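Local structure of ESAT-6-like protein MAB_3113 (Mycobacterium abscessus, 4I0X) at residues F11-I16 with T85-Y90; H15-Q18 with A23-F26; D35-R40 with K63-A68. The protein is of unknown function but belongs to the WXG100 family of secreted ESAT-6-like proteins and pairs with MAB_3112 in the EsxEF complex. The protein carries 4 engineered substitutions. All coordinates share one frame; numbering follows the deposited sequence.

All three contacts belong to one helical hairpin, helix 52-87 running back along helix 11-47. Contacts 1 and 3 each join the two helices, one where the ends of the modelled chain lie and the other on the opposite side of the chain's centre, with contact 3 nested in the loop that contact 1 closes; their centres are about 33 Å apart. Contact 2 stays within helix 11-47, shares His15 and Ile16 with contact 1, and touches it through Glu17 and His87. Contacts 1 and 2 lie at the surface, the first mixed apolar and polar packing, the second a long salt bridge. Contact 3 is buried and combines a true hydrogen bond with apolar packing.

Contact 1 (F11-I16 with T85-Y90); sequences FDLDHI and TAHGAY
Leu13 is the residue of 11-16 that meets 85-90, reaching across to Ala86 and His87 where the two antiparallel helices of the hairpin come together beside the ends of the modelled chain. Its CG is anti to the carbonyl carbon (chi1 -62°), and from there the CD2 branch extends to Ala86, 4.0 Å from Ala86 CB and 3.9 Å from Ala86 O. The stem of the same side chain faces the imidazole: Leu13 CB lies 4.0 Å from His87 ND1. The backbone carbonyl of Leu13 meets the ring at the edge, in plane, with Leu13 O 3.4 Å from His87 CE1. One turn on, Ile16 directs its side chain toward helix 52-87 and packs on Ala83, while Trp37 of the MAB_3112 chain covers both Ile16 and Ala86. Beyond His87, Gly88, at positive phi (96°), leaves helical geometry in a Schellman motif. No hydrogen bond joins the two segments, but the ring's other nitrogen has a polar partner one residue beyond 11-16, and the ring also meets Phe9. Between these segments, then, the contact is van der Waals packing plus the close Leu13 O to His87 CE1 approach, with the imidazole probably helped into place by its polar partner on the opposite helix.

Contact 2 (H15-Q18 with A23-F26); sequences HIEQ and ARGF
Glu17 and Arg24 face one another along a single flank of helix 11-47, the first helix of the WXG100 hairpin, seven residues or about two turns apart. Both side chains start alike, with CG anti to the backbone N, and then bend at different points. The glutamate turns at chi2 (58°), which leads the carboxylate forward along the helix, toward Arg24. The arginine stays extended through chi2 and bends only at chi3 (-41°), a bend that carries the guanidinium back toward the glutamate. The two chains lie obliquely to each other, yet their flat ends are close to parallel in plane, and the carboxylate oxygen comes to the edge of the guanidinium rather than over a face. The resulting salt bridge is long and no hydrogen bond accompanies it, so it is best taken as a loose electrostatic pairing at the surface.

The stronger partners of both groups lie on helix 52-87: Arg24 NE makes a salt bridge to Glu80, and Glu17 OE1 is bonded to His87 NE2. The pair therefore links two polar crossings between the helices, and the charge on Arg24 is probably shared between two carboxylates. Of the two terminal nitrogens the nearer is NH2: Arg24 NH2 to Glu17 OE2 is 3.8 Å, whereas Arg24 NH1 to Glu17 OE2 is 4.1 Å.

Contact 3 (D35-R40 with K63-A68); sequences DQLESR and KEWMDA
Trp65 carries its indole on a CG placed between the backbone N and the carbonyl carbon (chi1 72°), and this rotamer turns the ring from helix 52-87 toward helix 11-47. Glu38 answers with CG anti to its own carbonyl carbon and a chain extended beyond it, which brings the carboxylate alongside the pyrrole edge of the indole. The two meet inside the antiparallel helical hairpin that forms the WXG100 fold. Trp65 NE1 donates a hydrogen bond of 2.9 Å to Glu38 OE2, bent to 151° at the hydrogen. The acceptor lies practically in the ring plane, and it receives the N-H through its anti lone pair, the one away from the other oxygen. Carboxylate and indole are nearly coplanar, 11° apart. The single ring N-H of a buried tryptophan thus has its partner, and the bond helps fix the ring's rotation.

Further round the ring the contact becomes apolar, with Leu37 supplying its CD2 branch to the benzene part of the indole. Tyr58 and His62 pack against Glu38, the His62 ring also meets Trp65 at a steep angle, and Leu63 of the MAB_3112 chain rests on Leu37, so the site lies close to the interface of the complex. The apolar approach is closest between Leu37 CD2 and Trp65 CH2, at 3.8 Å.

Contact 1 (F11-I16 with T85-Y90)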
loop_
_atom_site.group_PDB
_atom_site.type_symbol
_atom_site.label_atom_id
_atom_site.label_comp_id
_atom_site.label_asym_id
_atom_site.label_seq_id
_atom_site.Cartn_x
_atom_site.Cartn_y
_atom_site.Cartn_z
ATOM N N PHE B 11 -17.039 -2.170 -23.263
ATOM C CA PHE B 11 -16.953 -2.929 -22.034
ATOM C C PHE B 11 -15.522 -2.894 -21.486
ATOM O O PHE B 11 -15.304 -2.735 -20.283
ATOM C CB PHE B 11 -17.394 -4.360 -22.297
ATOM C CG PHE B 11 -17.313 -5.259 -21.085
ATOM C CD1 PHE B 11 -16.133 -5.879 -20.761
ATOM C CD2 PHE B 11 -18.410 -5.464 -20.278
ATOM C CE1 PHE B 11 -16.045 -6.706 -19.636
ATOM C CE2 PHE B 11 -18.336 -6.291 -19.159
ATOM C CZ PHE B 11 -17.159 -6.910 -18.846
ATOM N N ASP B 12 -14.543 -3.051 -22.378
ATOM C CA ASP B 12 -13.138 -3.128 -21.969
ATOM C C ASP B 12 -12.692 -1.860 -21.281
ATOM O O ASP B 12 -12.004 -1.918 -20.285
ATOM C CB ASP B 12 -12.231 -3.436 -23.155
ATOM C CG ASP B 12 -12.445 -4.814 -23.670
ATOM O OD1 ASP B 12 -12.814 -5.669 -22.850
ATOM O OD2 ASP B 12 -12.273 -5.046 -24.876
ATOM N N LEU B 13 -13.149 -0.709 -21.757
ATOM C CA LEU B 13 -12.771 0.541 -21.095
ATOM C C LEU B 13 -13.446 0.656 -19.736
ATOM O O LEU B 13 -12.843 1.138 -18.806
ATOM C CB LEU B 13 -13.123 1.740 -21.968
ATOM C CG LEU B 13 -12.383 1.741 -23.306
ATOM C CD1 LEU B 13 -12.888 2.863 -24.233
ATOM C CD2 LEU B 13 -10.974 1.915 -23.057
ATOM N N ASP B 14 -14.701 0.225 -19.623
ATOM C CA ASP B 14 -15.349 0.181 -18.313
ATOM C C ASP B 14 -14.634 -0.783 -17.347
ATOM O O ASP B 14 -14.508 -0.503 -16.159
ATOM C CB ASP B 14 -16.830 -0.138 -18.433
ATOM C CG ASP B 14 -17.652 1.086 -18.804
ATOM O OD1 ASP B 14 -17.153 2.210 -18.585
ATOM O OD2 ASP B 14 -18.771 0.932 -19.350
ATOM N N HIS B 15 -14.138 -1.900 -17.866
ATOM C CA HIS B 15 -13.397 -2.850 -17.064
ATOM C C HIS B 15 -12.095 -2.209 -16.521
ATOM O O HIS B 15 -11.790 -2.283 -15.330
ATOM C CB HIS B 15 -13.088 -4.090 -17.883
ATOM C CG HIS B 15 -12.597 -5.220 -17.060
ATOM N ND1 HIS B 15 -11.976 -6.323 -17.601
ATOM C CD2 HIS B 15 -12.588 -5.403 -15.720
ATOM C CE1 HIS B 15 -11.643 -7.155 -16.631
ATOM N NE2 HIS B 15 -11.982 -6.609 -15.477
ATOM N N ILE B 16 -11.372 -1.514 -17.386
ATOM C CA ILE B 16 -10.153 -0.803 -16.972
ATOM C C ILE B 16 -10.464 0.186 -15.863
ATOM O O ILE B 16 -9.762 0.261 -14.864
ATOM C CB ILE B 16 -9.527 -0.047 -18.179
ATOM C CG1 ILE B 16 -9.044 -1.057 -19.207
ATOM C CG2 ILE B 16 -8.381 0.871 -17.710
ATOM C CD1 ILE B 16 -8.763 -0.526 -20.532
ATOM N N THR B 85 -5.924 8.185 -20.639
ATOM C CA THR B 85 -5.490 8.161 -22.030
ATOM C C THR B 85 -6.332 7.207 -22.847
ATOM O O THR B 85 -6.672 7.508 -23.962
ATOM C CB THR B 85 -4.004 7.749 -22.189
ATOM O OG1 THR B 85 -3.194 8.756 -21.623
ATOM C CG2 THR B 85 -3.589 7.643 -23.648
ATOM N N ALA B 86 -6.639 6.051 -22.284
ATOM C CA ALA B 86 -7.461 5.072 -22.972
ATOM C C ALA B 86 -8.893 5.599 -23.206
ATOM O O ALA B 86 -9.463 5.292 -24.246
ATOM C CB ALA B 86 -7.477 3.746 -22.216
ATOM N N HIS B 87 -9.429 6.407 -22.272
ATOM C CA HIS B 87 -10.807 6.945 -22.338
ATOM C C HIS B 87 -10.935 8.172 -23.243
ATOM O O HIS B 87 -12.024 8.679 -23.409
ATOM C CB HIS B 87 -11.322 7.411 -20.949
ATOM C CG HIS B 87 -11.368 6.343 -19.905
ATOM N ND1 HIS B 87 -11.881 5.084 -20.141
ATOM C CD2 HIS B 87 -10.984 6.352 -18.607
ATOM C CE1 HIS B 87 -11.791 4.357 -19.041
ATOM N NE2 HIS B 87 -11.253 5.105 -18.093
ATOM N N GLY B 88 -9.831 8.682 -23.781
ATOM C CA GLY B 88 -9.847 9.931 -24.515
ATOM C C GLY B 88 -9.475 11.226 -23.755
ATOM O O GLY B 88 -9.574 12.343 -24.305
ATOM N N ALA B 89 -9.059 11.105 -22.507
ATOM C CA ALA B 89 -8.752 12.294 -21.691
ATOM C C ALA B 89 -7.233 12.521 -21.673
ATOM O O ALA B 89 -6.577 12.462 -20.654
ATOM C CB ALA B 89 -9.316 12.131 -20.270
ATOM N N TYR B 90 -6.712 12.814 -22.850
ATOM C CA TYR B 90 -5.289 12.987 -23.106
ATOM C C TYR B 90 -4.722 14.216 -22.415
ATOM O O TYR B 90 -3.757 14.086 -21.673
ATOM C CB TYR B 90 -5.065 13.101 -24.623
ATOM C CG TYR B 90 -5.819 12.064 -25.409
ATOM C CD1 TYR B 90 -5.360 10.751 -25.452
ATOM C CD2 TYR B 90 -6.980 12.388 -26.130
ATOM C CE1 TYR B 90 -6.024 9.772 -26.151
ATOM C CE2 TYR B 90 -7.684 11.387 -26.866
ATOM C CZ TYR B 90 -7.186 10.078 -26.869
ATOM O OH TYR B 90 -7.821 9.034 -27.554
#

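Contact 2 (H15-Q18 with A23-F26)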
loop_
_atom_site.group_PDB
_atom_site.type_symbol
_atom_site.label_atom_id
_atom_site.label_comp_id
_atom_site.label_asym_id
_atom_site.label_seq_id
_atom_site.Cartn_x
_atom_site.Cartn_y
_atom_site.Cartn_z
ATOM N N HIS B 15 -14.138 -1.900 -17.866
ATOM C CA HIS B 15 -13.397 -2.850 -17.064
ATOM C C HIS B 15 -12.095 -2.209 -16.521
ATOM O O HIS B 15 -11.790 -2.283 -15.330
ATOM C CB HIS B 15 -13.088 -4.090 -17.883
ATOM C CG HIS B 15 -12.597 -5.220 -17.060
ATOM N ND1 HIS B 15 -11.976 -6.323 -17.601
ATOM C CD2 HIS B 15 -12.588 -5.403 -15.720
ATOM C CE1 HIS B 15 -11.643 -7.155 -16.631
ATOM N NE2 HIS B 15 -11.982 -6.609 -15.477
ATOM N N ILE B 16 -11.372 -1.514 -17.386
ATOM C CA ILE B 16 -10.153 -0.803 -16.972
ATOM C C ILE B 16 -10.464 0.186 -15.863
ATOM O O ILE B 16 -9.762 0.261 -14.864
ATOM C CB ILE B 16 -9.527 -0.047 -18.179
ATOM C CG1 ILE B 16 -9.044 -1.057 -19.207
ATOM C CG2 ILE B 16 -8.381 0.871 -17.710
ATOM C CD1 ILE B 16 -8.763 -0.526 -20.532
ATOM N N GLU B 17 -11.510 0.975 -16.072
ATOM C CA GLU B 17 -11.915 1.959 -15.100
ATOM C C GLU B 17 -12.293 1.329 -13.746
ATOM O O GLU B 17 -11.916 1.867 -12.702
ATOM C CB GLU B 17 -13.044 2.843 -15.618
ATOM C CG GLU B 17 -13.512 3.872 -14.589
ATOM C CD GLU B 17 -12.368 4.798 -14.122
ATOM O OE1 GLU B 17 -11.394 5.002 -14.896
ATOM O OE2 GLU B 17 -12.436 5.307 -12.977
ATOM N N GLN B 18 -12.997 0.197 -13.760
ATOM C CA GLN B 18 -13.327 -0.530 -12.524
ATOM C C GLN B 18 -12.087 -1.060 -11.768
ATOM O O GLN B 18 -12.024 -0.964 -10.560
ATOM C CB GLN B 18 -14.352 -1.661 -12.810
ATOM C CG GLN B 18 -14.651 -2.596 -11.659
ATOM C CD GLN B 18 -15.102 -1.909 -10.362
ATOM O OE1 GLN B 18 -14.908 -2.452 -9.256
ATOM N NE2 GLN B 18 -15.745 -0.744 -10.493
ATOM N N ALA B 23 -7.956 -0.167 -7.393
ATOM C CA ALA B 23 -6.588 0.219 -7.032
ATOM C C ALA B 23 -6.574 1.537 -6.240
ATOM O O ALA B 23 -5.750 1.728 -5.370
ATOM C CB ALA B 23 -5.720 0.365 -8.290
ATOM N N ARG B 24 -7.467 2.451 -6.574
ATOM C CA ARG B 24 -7.645 3.668 -5.822
ATOM C C ARG B 24 -8.235 3.424 -4.410
ATOM O O ARG B 24 -7.788 3.985 -3.433
ATOM C CB ARG B 24 -8.493 4.621 -6.636
ATOM C CG ARG B 24 -8.819 5.924 -5.964
ATOM C CD ARG B 24 -9.797 6.711 -6.834
ATOM N NE ARG B 24 -9.420 6.590 -8.237
ATOM C CZ ARG B 24 -10.186 6.132 -9.220
ATOM N NH1 ARG B 24 -11.444 5.760 -9.016
ATOM N NH2 ARG B 24 -9.686 6.079 -10.445
ATOM N N GLY B 25 -9.201 2.538 -4.318
ATOM C CA GLY B 25 -9.767 2.120 -3.062
ATOM C C GLY B 25 -8.718 1.474 -2.199
ATOM O O GLY B 25 -8.692 1.672 -0.989
ATOM N N PHE B 26 -7.839 0.716 -2.822
ATOM C CA PHE B 26 -6.770 0.064 -2.077
ATOM C C PHE B 26 -5.777 1.103 -1.542
ATOM O O PHE B 26 -5.430 1.069 -0.375
ATOM C CB PHE B 26 -6.056 -0.937 -2.964
ATOM C CG PHE B 26 -4.991 -1.703 -2.270
ATOM C CD1 PHE B 26 -5.312 -2.667 -1.338
ATOM C CD2 PHE B 26 -3.674 -1.479 -2.563
ATOM C CE1 PHE B 26 -4.309 -3.393 -0.700
ATOM C CE2 PHE B 26 -2.663 -2.216 -1.931
ATOM C CZ PHE B 26 -2.998 -3.173 -1.006
#

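Contact 3 (D35-R40 with K63-A68)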
loop_
_atom_site.group_PDB
_atom_site.type_symbol
_atom_site.label_atom_id
_atom_site.label_comp_id
_atom_site.label_asym_id
_atom_site.label_seq_id
_atom_site.Cartn_x
_atom_site.Cartn_y
_atom_site.Cartn_z
ATOM N N ASP B 35 -1.890 5.939 8.469
ATOM C CA ASP B 35 -2.106 7.170 9.216
ATOM C C ASP B 35 -2.519 6.896 10.660
ATOM O O ASP B 35 -2.075 7.579 11.599
ATOM C CB ASP B 35 -3.204 8.020 8.540
ATOM C CG ASP B 35 -2.690 8.838 7.379
ATOM O OD1 ASP B 35 -1.571 8.568 6.888
ATOM O OD2 ASP B 35 -3.425 9.758 6.942
ATOM N N GLN B 36 -3.403 5.914 10.839
ATOM C CA GLN B 36 -3.911 5.606 12.175
ATOM C C GLN B 36 -2.789 4.984 13.020
ATOM O O GLN B 36 -2.606 5.303 14.199
ATOM C CB GLN B 36 -5.130 4.673 12.074
ATOM C CG GLN B 36 -5.648 4.283 13.416
ATOM C CD GLN B 36 -6.928 3.437 13.385
ATOM O OE1 GLN B 36 -7.632 3.344 12.368
ATOM N NE2 GLN B 36 -7.226 2.812 14.528
ATOM N N LEU B 37 -2.029 4.104 12.394
ATOM C CA LEU B 37 -0.891 3.450 13.030
ATOM C C LEU B 37 0.174 4.469 13.436
ATOM O O LEU B 37 0.642 4.459 14.577
ATOM C CB LEU B 37 -0.296 2.425 12.068
ATOM C CG LEU B 37 0.926 1.640 12.532
ATOM C CD1 LEU B 37 0.701 1.119 13.922
ATOM C CD2 LEU B 37 1.192 0.504 11.551
ATOM N N GLU B 38 0.546 5.353 12.506
ATOM C CA GLU B 38 1.574 6.364 12.776
ATOM C C GLU B 38 1.135 7.270 13.917
ATOM O O GLU B 38 1.933 7.597 14.799
ATOM C CB GLU B 38 1.863 7.221 11.537
ATOM C CG GLU B 38 2.465 6.492 10.373
ATOM C CD GLU B 38 2.557 7.333 9.074
ATOM O OE1 GLU B 38 2.077 8.489 9.054
ATOM O OE2 GLU B 38 3.092 6.809 8.061
ATOM N N SER B 39 -0.133 7.677 13.893
ATOM C CA SER B 39 -0.673 8.560 14.901
ATOM C C SER B 39 -0.595 7.937 16.310
ATOM O O SER B 39 -0.225 8.614 17.283
ATOM C CB SER B 39 -2.116 8.936 14.509
ATOM O OG SER B 39 -2.857 9.445 15.595
ATOM N N ARG B 40 -0.942 6.661 16.440
ATOM C CA ARG B 40 -0.921 6.017 17.758
ATOM C C ARG B 40 0.498 5.700 18.193
ATOM O O ARG B 40 0.847 5.861 19.369
ATOM C CB ARG B 40 -1.796 4.763 17.774
ATOM C CG ARG B 40 -3.230 5.085 17.525
ATOM C CD ARG B 40 -3.979 3.861 17.124
ATOM N NE ARG B 40 -4.090 2.943 18.248
ATOM C CZ ARG B 40 -4.693 1.763 18.183
ATOM N NH1 ARG B 40 -5.243 1.367 17.039
ATOM N NH2 ARG B 40 -4.732 0.979 19.255
ATOM N N LYS B 63 9.988 4.586 8.079
ATOM C CA LYS B 63 10.708 5.040 6.927
ATOM C C LYS B 63 10.349 4.139 5.742
ATOM O O LYS B 63 10.059 4.623 4.682
ATOM C CB LYS B 63 12.209 5.066 7.203
ATOM C CG LYS B 63 13.065 5.549 6.009
ATOM C CD LYS B 63 12.605 6.914 5.475
ATOM C CE LYS B 63 13.657 7.553 4.534
ATOM N NZ LYS B 63 14.931 7.894 5.279
ATOM N N GLU B 64 10.330 2.825 5.942
ATOM C CA GLU B 64 10.086 1.923 4.825
ATOM C C GLU B 64 8.681 2.102 4.292
ATOM O O GLU B 64 8.476 2.206 3.077
ATOM C CB GLU B 64 10.324 0.462 5.215
ATOM C CG GLU B 64 11.752 0.156 5.473
ATOM C CD GLU B 64 11.950 -1.118 6.261
ATOM O OE1 GLU B 64 13.080 -1.338 6.772
ATOM O OE2 GLU B 64 10.979 -1.901 6.358
ATOM N N TRP B 65 7.693 2.166 5.170
ATOM C CA TRP B 65 6.355 2.226 4.633
ATOM C C TRP B 65 5.969 3.565 4.052
ATOM O O TRP B 65 5.109 3.619 3.188
ATOM C CB TRP B 65 5.306 1.710 5.604
ATOM C CG TRP B 65 4.939 2.506 6.789
ATOM C CD1 TRP B 65 4.459 3.756 6.832
ATOM C CD2 TRP B 65 4.949 2.023 8.133
ATOM N NE1 TRP B 65 4.169 4.106 8.139
ATOM C CE2 TRP B 65 4.471 3.048 8.950
ATOM C CE3 TRP B 65 5.337 0.810 8.719
ATOM C CZ2 TRP B 65 4.374 2.914 10.329
ATOM C CZ3 TRP B 65 5.246 0.683 10.077
ATOM C CH2 TRP B 65 4.759 1.723 10.868
ATOM N N MET B 66 6.625 4.624 4.520
ATOM C CA MET B 66 6.406 5.964 4.024
ATOM C C MET B 66 6.973 6.059 2.612
ATOM O O MET B 66 6.333 6.580 1.719
ATOM C CB MET B 66 7.111 6.984 4.927
ATOM C CG MET B 66 6.900 8.435 4.551
ATOM S SD MET B 66 7.659 9.544 5.768
ATOM C CE MET B 66 9.379 9.468 5.247
ATOM N N ASP B 67 8.192 5.591 2.415
ATOM C CA ASP B 67 8.762 5.652 1.088
ATOM C C ASP B 67 7.961 4.748 0.182
ATOM O O ASP B 67 7.709 5.091 -0.984
ATOM C CB ASP B 67 10.235 5.248 1.095
ATOM C CG ASP B 67 11.126 6.292 1.753
ATOM O OD1 ASP B 67 10.694 7.466 1.846
ATOM O OD2 ASP B 67 12.249 5.931 2.184
ATOM N N ALA B 68 7.540 3.591 0.702
ATOM C CA ALA B 68 6.717 2.664 -0.099
ATOM C C ALA B 68 5.336 3.226 -0.440
ATOM O O ALA B 68 4.844 3.065 -1.558
ATOM C CB ALA B 68 6.577 1.352 0.607
#